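Local coordinates for protein LipS lipolytic enzyme (Unidentified, PDB 4FBL) that probably hydrolyses ester bonds of lipids as a thermostable, metagenome-derived lipase of the alpha/beta hydrolase fold, at residues Y46-R51 and E116-V121; A221-S226 and K249-L254. One frame throughout, in Å; residues are numbered along the deposited sequence.

Both contacts reach the central sheet of one alpha/beta hydrolase domain but lie in different parts of it, their centres 25 Å apart and their nearest atoms about 13 Å. Contact 1 (46-51 with 116-121) is a surface junction where the chain enters strands 52-57 and 121-127, its centre about 20 Å from that of the chain. Contact 2 (221-226 with 249-254) pairs the last two parallel strands, with 249-254 at the sheet's border. Contact 2 adjoins the probable catalytic centre: the side chain of Ser-226 touches residues of the probable triad and is about 10 Å from the bound spermidine, while strand 121-127 leads from contact 1 toward the presumed nucleophile, Ser-128.

Contact 1: Y46-R51 and E116-V121; sequences YSVGSR and EERCDV
Arg-51 and Asp-120 meet through the backbone: the carbonyl oxygen Arg-51 O takes the amide hydrogen of Asp-120 N at 2.8 Å, in the carbonyl plane and on a lone pair. A second, weak bond comes from Val-121 N, 3.4 Å from Arg-51 O, and the same oxygen also lies 3.4 Å from Cys-119 CB. The side chains add a looser touch. Arg-51 CB, 3.7 Å away, and less closely Arg-51 CD lie beside Asp-120 OD2, the two side chains oblique to each other. The charged groups do not pair, since Arg-51 NE stays 5.0 Å from Asp-120 OD2; their opposite charges could still attract weakly at this exposed surface. Small, weakly polar and buried, Cys-119 suits the inner side of the junction. Its sulfur, anti to the carbonyl carbon (chi1 -61°), comes within 3.8 Å of Ser-50 O, while Thr-80 bonds to that same Ser-50 oxygen. Farther out, Val-48 CG2 rests 4.0 Å from Arg-118 NE, the two side chains crossing at about a right angle. Arginine suits this place because CD and NE of its long arm lie beside the valine methyl while NH1, at the far end, bonds to Trp-114 O and makes a long, weak salt bridge with Glu-117 OE1; the group also makes a cation-pi contact with Trp-114. The arrangement joins the lead-in to strand 52-57 with the turn from helix 101-118 into strand 121-127, a helix-to-strand connection of the alpha/beta hydrolase fold beside two neighbouring parallel strands.

Contact 2: A221-S226 and K249-L254; sequences ALIIQS and KELLWL
Strands 221-226 and 249-254 run parallel in register from Ala-221 beside Lys-249 to Ser-226 beside Leu-254, their directions 24° apart and five backbone hydrogen bonds between them. Residues alternate between the two faces. On one, Ile-224 CG2, anti to the backbone N, presses against Leu-254 CD1 at 3.5 Å, tighter than usual for two carbons; the side chains cross obliquely, and both pack on Ile-270 of helix 267-279. Leu-222 and Glu-250 lie side by side and point the same way, with Leu-222 CD1 3.8 Å from Glu-250 OE1. Leucine suits the buried inner strand and glutamate the exposed border, where its carboxylate can meet solvent. On the other face, Leu-251 CG is anti to the backbone N (chi1 180°), and CD1 beyond it reaches Ile-223 CG2 at 3.8 Å. Helix 235-243 covers this pair through Ile-240 and Tyr-241. Leu-251 CG also lies over one face of the Trp-253 indole, toward the rim. The six-membered part of that indole meets Gln-225, with CZ3 of Trp-253 3.7 Å from CB of Gln-225, and presents its edge to Ser-226 O. The amide of Gln-225 stands steeply to the ring, its plane 77° away, while Arg-227 adds a cation-pi contact to the broad aromatic surface. Small and polar, Ser-226 hydrogen-bonds through OG to Tyr-258 O, just before the presumed catalytic His-259. Strand 221-226, helix 235-243 and strand 249-254 form a beta-alpha-beta crossover, the unit whose strand ends in alpha/beta hydrolases lead to the acid and histidine of the catalytic triad, here probably Asp-229 and His-259.

Contact 1: Y46-R51 and E116-V121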
loop_
_atom_site.group_PDB
_atom_site.type_symbol
_atom_site.label_atom_id
_atom_site.label_comp_id
_atom_site.label_asym_id
_atom_site.label_seq_id
_atom_site.Cartn_x
_atom_site.Cartn_y
_atom_site.Cartn_z
ATOM N N TYR C 46 20.517 1.980 22.284
ATOM C CA TYR C 46 19.959 0.943 23.127
ATOM C C TYR C 46 20.397 1.379 24.543
ATOM O O TYR C 46 21.553 1.822 24.741
ATOM C CB TYR C 46 20.503 -0.455 22.756
ATOM C CG TYR C 46 19.919 -0.924 21.464
ATOM C CD1 TYR C 46 18.607 -1.485 21.413
ATOM C CD2 TYR C 46 20.625 -0.773 20.262
ATOM C CE1 TYR C 46 18.024 -1.857 20.203
ATOM C CE2 TYR C 46 20.038 -1.150 19.026
ATOM C CZ TYR C 46 18.742 -1.674 19.008
ATOM O OH TYR C 46 18.196 -2.072 17.804
ATOM N N SER C 47 19.472 1.387 25.498
ATOM C CA SER C 47 19.825 1.825 26.861
ATOM C C SER C 47 18.979 0.972 27.780
ATOM O O SER C 47 17.771 0.864 27.556
ATOM C CB SER C 47 19.542 3.306 27.025
ATOM O OG SER C 47 19.626 3.650 28.401
ATOM N N VAL C 48 19.600 0.273 28.737
ATOM C CA VAL C 48 18.781 -0.600 29.584
ATOM C C VAL C 48 18.488 0.146 30.896
ATOM O O VAL C 48 19.386 0.749 31.449
ATOM C CB VAL C 48 19.523 -1.867 29.892
ATOM C CG1 VAL C 48 18.652 -2.845 30.812
ATOM C CG2 VAL C 48 20.046 -2.487 28.577
ATOM N N GLY C 49 17.243 0.115 31.375
ATOM C CA GLY C 49 16.851 0.941 32.547
ATOM C C GLY C 49 15.796 0.149 33.323
ATOM O O GLY C 49 15.980 -1.025 33.566
ATOM N N SER C 50 14.632 0.747 33.578
ATOM C CA SER C 50 13.522 0.030 34.251
ATOM C C SER C 50 12.727 -0.944 33.441
ATOM O O SER C 50 12.962 -1.173 32.241
ATOM C CB SER C 50 12.529 0.970 34.894
ATOM O OG SER C 50 11.932 1.865 33.947
ATOM N N ARG C 51 11.778 -1.505 34.155
ATOM C CA ARG C 51 10.805 -2.414 33.673
ATOM C C ARG C 51 9.820 -1.764 32.675
ATOM O O ARG C 51 9.033 -2.430 32.087
ATOM C CB ARG C 51 10.065 -2.979 34.856
ATOM C CG ARG C 51 9.452 -1.949 35.818
ATOM C CD ARG C 51 9.115 -2.571 37.166
ATOM N NE ARG C 51 8.199 -1.790 37.997
ATOM C CZ ARG C 51 8.546 -1.125 39.083
ATOM N NH1 ARG C 51 9.783 -1.143 39.477
ATOM N NH2 ARG C 51 7.656 -0.433 39.763
ATOM N N GLU C 116 10.986 -6.722 25.303
ATOM C CA GLU C 116 10.229 -7.659 26.114
ATOM C C GLU C 116 11.128 -8.549 26.991
ATOM O O GLU C 116 10.753 -8.910 28.063
ATOM C CB GLU C 116 9.340 -8.540 25.255
ATOM C CG GLU C 116 8.054 -7.914 24.944
ATOM C CD GLU C 116 7.549 -8.381 23.599
ATOM O OE1 GLU C 116 6.628 -7.743 23.072
ATOM O OE2 GLU C 116 8.072 -9.359 23.034
ATOM N N GLU C 117 12.308 -8.912 26.515
ATOM C CA GLU C 117 13.324 -9.490 27.400
ATOM C C GLU C 117 13.632 -8.662 28.665
ATOM O O GLU C 117 13.859 -9.221 29.708
ATOM C CB GLU C 117 14.619 -9.753 26.579
ATOM C CG GLU C 117 14.482 -11.000 25.657
ATOM C CD GLU C 117 15.641 -11.146 24.609
ATOM O OE1 GLU C 117 16.603 -10.378 24.530
ATOM O OE2 GLU C 117 15.604 -12.085 23.832
ATOM N N ARG C 118 13.685 -7.345 28.559
ATOM C CA ARG C 118 14.032 -6.446 29.604
ATOM C C ARG C 118 12.896 -5.674 30.366
ATOM O O ARG C 118 13.204 -4.906 31.276
ATOM C CB ARG C 118 15.018 -5.417 29.023
ATOM C CG ARG C 118 16.291 -6.150 28.466
ATOM C CD ARG C 118 17.081 -5.265 27.538
ATOM N NE ARG C 118 18.381 -5.837 27.268
ATOM C CZ ARG C 118 18.569 -6.833 26.399
ATOM N NH1 ARG C 118 17.543 -7.334 25.727
ATOM N NH2 ARG C 118 19.782 -7.356 26.219
ATOM N N CYS C 119 11.641 -5.840 29.967
ATOM C CA CYS C 119 10.548 -4.911 30.332
ATOM C C CYS C 119 9.247 -5.613 30.449
ATOM O O CYS C 119 8.962 -6.525 29.744
ATOM C CB CYS C 119 10.370 -3.829 29.233
ATOM S SG CYS C 119 11.793 -2.949 29.079
ATOM N N ASP C 120 8.391 -5.077 31.316
ATOM C CA ASP C 120 7.008 -5.540 31.474
ATOM C C ASP C 120 5.966 -4.726 30.695
ATOM O O ASP C 120 4.887 -5.147 30.568
ATOM C CB ASP C 120 6.619 -5.336 33.009
ATOM C CG ASP C 120 7.456 -6.240 33.938
ATOM O OD1 ASP C 120 7.827 -7.356 33.455
ATOM O OD2 ASP C 120 7.766 -5.840 35.106
ATOM N N VAL C 121 6.280 -3.486 30.393
ATOM C CA VAL C 121 5.336 -2.513 29.783
ATOM C C VAL C 121 6.079 -1.908 28.589
ATOM O O VAL C 121 7.246 -1.581 28.739
ATOM C CB VAL C 121 5.070 -1.354 30.811
ATOM C CG1 VAL C 121 3.967 -0.418 30.357
ATOM C CG2 VAL C 121 4.739 -1.966 32.136
#

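Contact 2: A221-S226 and K249-L254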
loop_
_atom_site.group_PDB
_atom_site.type_symbol
_atom_site.label_atom_id
_atom_site.label_comp_id
_atom_site.label_asym_id
_atom_site.label_seq_id
_atom_site.Cartn_x
_atom_site.Cartn_y
_atom_site.Cartn_z
ATOM N N ALA C 221 -3.329 6.766 22.971
ATOM C CA ALA C 221 -2.560 7.324 21.858
ATOM C C ALA C 221 -2.409 8.839 22.061
ATOM O O ALA C 221 -3.402 9.482 22.390
ATOM C CB ALA C 221 -3.193 7.008 20.498
ATOM N N LEU C 222 -1.158 9.337 21.891
ATOM C CA LEU C 222 -0.840 10.726 21.752
ATOM C C LEU C 222 -0.369 10.927 20.317
ATOM O O LEU C 222 0.760 10.543 19.945
ATOM C CB LEU C 222 0.238 11.152 22.774
ATOM C CG LEU C 222 0.746 12.596 22.733
ATOM C CD1 LEU C 222 -0.389 13.682 22.861
ATOM C CD2 LEU C 222 1.859 12.832 23.776
ATOM N N ILE C 223 -1.245 11.525 19.505
ATOM C CA ILE C 223 -0.959 11.680 18.071
ATOM C C ILE C 223 -0.418 13.087 17.916
ATOM O O ILE C 223 -1.122 14.062 18.187
ATOM C CB ILE C 223 -2.254 11.490 17.231
ATOM C CG1 ILE C 223 -2.891 10.138 17.556
ATOM C CG2 ILE C 223 -1.951 11.590 15.693
ATOM C CD1 ILE C 223 -4.425 10.180 17.734
ATOM N N ILE C 224 0.830 13.176 17.472
ATOM C CA ILE C 224 1.538 14.454 17.405
ATOM C C ILE C 224 1.699 14.820 15.951
ATOM O O ILE C 224 2.275 14.057 15.219
ATOM C CB ILE C 224 2.949 14.322 18.084
ATOM C CG1 ILE C 224 2.707 13.905 19.543
ATOM C CG2 ILE C 224 3.767 15.657 17.944
ATOM C CD1 ILE C 224 3.992 13.747 20.405
ATOM N N GLN C 225 1.185 15.973 15.559
ATOM C CA GLN C 225 1.184 16.356 14.144
ATOM C C GLN C 225 1.559 17.844 13.986
ATOM O O GLN C 225 0.989 18.675 14.659
ATOM C CB GLN C 225 -0.210 16.116 13.496
ATOM C CG GLN C 225 -0.198 15.745 11.974
ATOM C CD GLN C 225 0.225 14.261 11.626
ATOM O OE1 GLN C 225 0.786 14.044 10.560
ATOM N NE2 GLN C 225 0.049 13.283 12.558
ATOM N N SER C 226 2.469 18.143 13.062
ATOM C CA SER C 226 2.789 19.469 12.708
ATOM C C SER C 226 1.653 20.085 11.870
ATOM O O SER C 226 1.093 19.471 10.894
ATOM C CB SER C 226 4.063 19.514 11.898
ATOM O OG SER C 226 5.247 19.208 12.619
ATOM N N LYS C 249 -7.373 9.148 23.730
ATOM C CA LYS C 249 -6.616 9.612 22.570
ATOM C C LYS C 249 -6.572 11.084 22.614
ATOM O O LYS C 249 -7.511 11.679 23.068
ATOM C CB LYS C 249 -7.241 9.152 21.259
ATOM C CG LYS C 249 -8.805 9.438 21.154
ATOM C CD LYS C 249 -9.330 8.983 19.822
ATOM C CE LYS C 249 -10.847 9.411 19.572
ATOM N NZ LYS C 249 -11.506 8.608 18.456
ATOM N N GLU C 250 -5.483 11.673 22.124
ATOM C CA GLU C 250 -5.327 13.128 22.084
ATOM C C GLU C 250 -4.635 13.484 20.790
ATOM O O GLU C 250 -3.703 12.808 20.389
ATOM C CB GLU C 250 -4.462 13.584 23.276
ATOM C CG GLU C 250 -4.359 15.119 23.346
ATOM C CD GLU C 250 -3.324 15.648 24.359
ATOM O OE1 GLU C 250 -2.935 14.952 25.354
ATOM O OE2 GLU C 250 -2.907 16.798 24.127
ATOM N N LEU C 251 -5.079 14.529 20.120
ATOM C CA LEU C 251 -4.377 15.051 18.980
ATOM C C LEU C 251 -3.656 16.361 19.416
ATOM O O LEU C 251 -4.319 17.367 19.728
ATOM C CB LEU C 251 -5.355 15.245 17.777
ATOM C CG LEU C 251 -4.814 15.801 16.454
ATOM C CD1 LEU C 251 -3.624 15.008 15.897
ATOM C CD2 LEU C 251 -5.963 15.941 15.313
ATOM N N LEU C 252 -2.322 16.326 19.439
ATOM C CA LEU C 252 -1.477 17.503 19.720
ATOM C C LEU C 252 -0.865 18.144 18.477
ATOM O O LEU C 252 0.036 17.548 17.799
ATOM C CB LEU C 252 -0.376 17.160 20.718
ATOM C CG LEU C 252 0.623 18.268 21.022
ATOM C CD1 LEU C 252 -0.056 19.364 21.873
ATOM C CD2 LEU C 252 1.736 17.479 21.824
ATOM N N TRP C 253 -1.353 19.359 18.166
ATOM C CA TRP C 253 -0.908 20.058 16.972
ATOM C C TRP C 253 0.335 20.854 17.252
ATOM O O TRP C 253 0.360 21.598 18.225
ATOM C CB TRP C 253 -2.011 21.006 16.494
ATOM C CG TRP C 253 -3.143 20.284 15.763
ATOM C CD1 TRP C 253 -4.469 20.128 16.188
ATOM C CD2 TRP C 253 -3.069 19.709 14.453
ATOM N NE1 TRP C 253 -5.188 19.469 15.210
ATOM C CE2 TRP C 253 -4.357 19.198 14.142
ATOM C CE3 TRP C 253 -2.027 19.573 13.506
ATOM C CZ2 TRP C 253 -4.633 18.515 12.912
ATOM C CZ3 TRP C 253 -2.292 18.884 12.309
ATOM C CH2 TRP C 253 -3.602 18.347 12.039
ATOM N N LEU C 254 1.370 20.730 16.449
ATOM C CA LEU C 254 2.568 21.508 16.702
ATOM C C LEU C 254 2.546 22.848 15.913
ATOM O O LEU C 254 2.456 22.827 14.679
ATOM C CB LEU C 254 3.826 20.699 16.370
ATOM C CG LEU C 254 4.025 19.381 17.185
ATOM C CD1 LEU C 254 5.189 18.568 16.674
ATOM C CD2 LEU C 254 4.080 19.540 18.710
#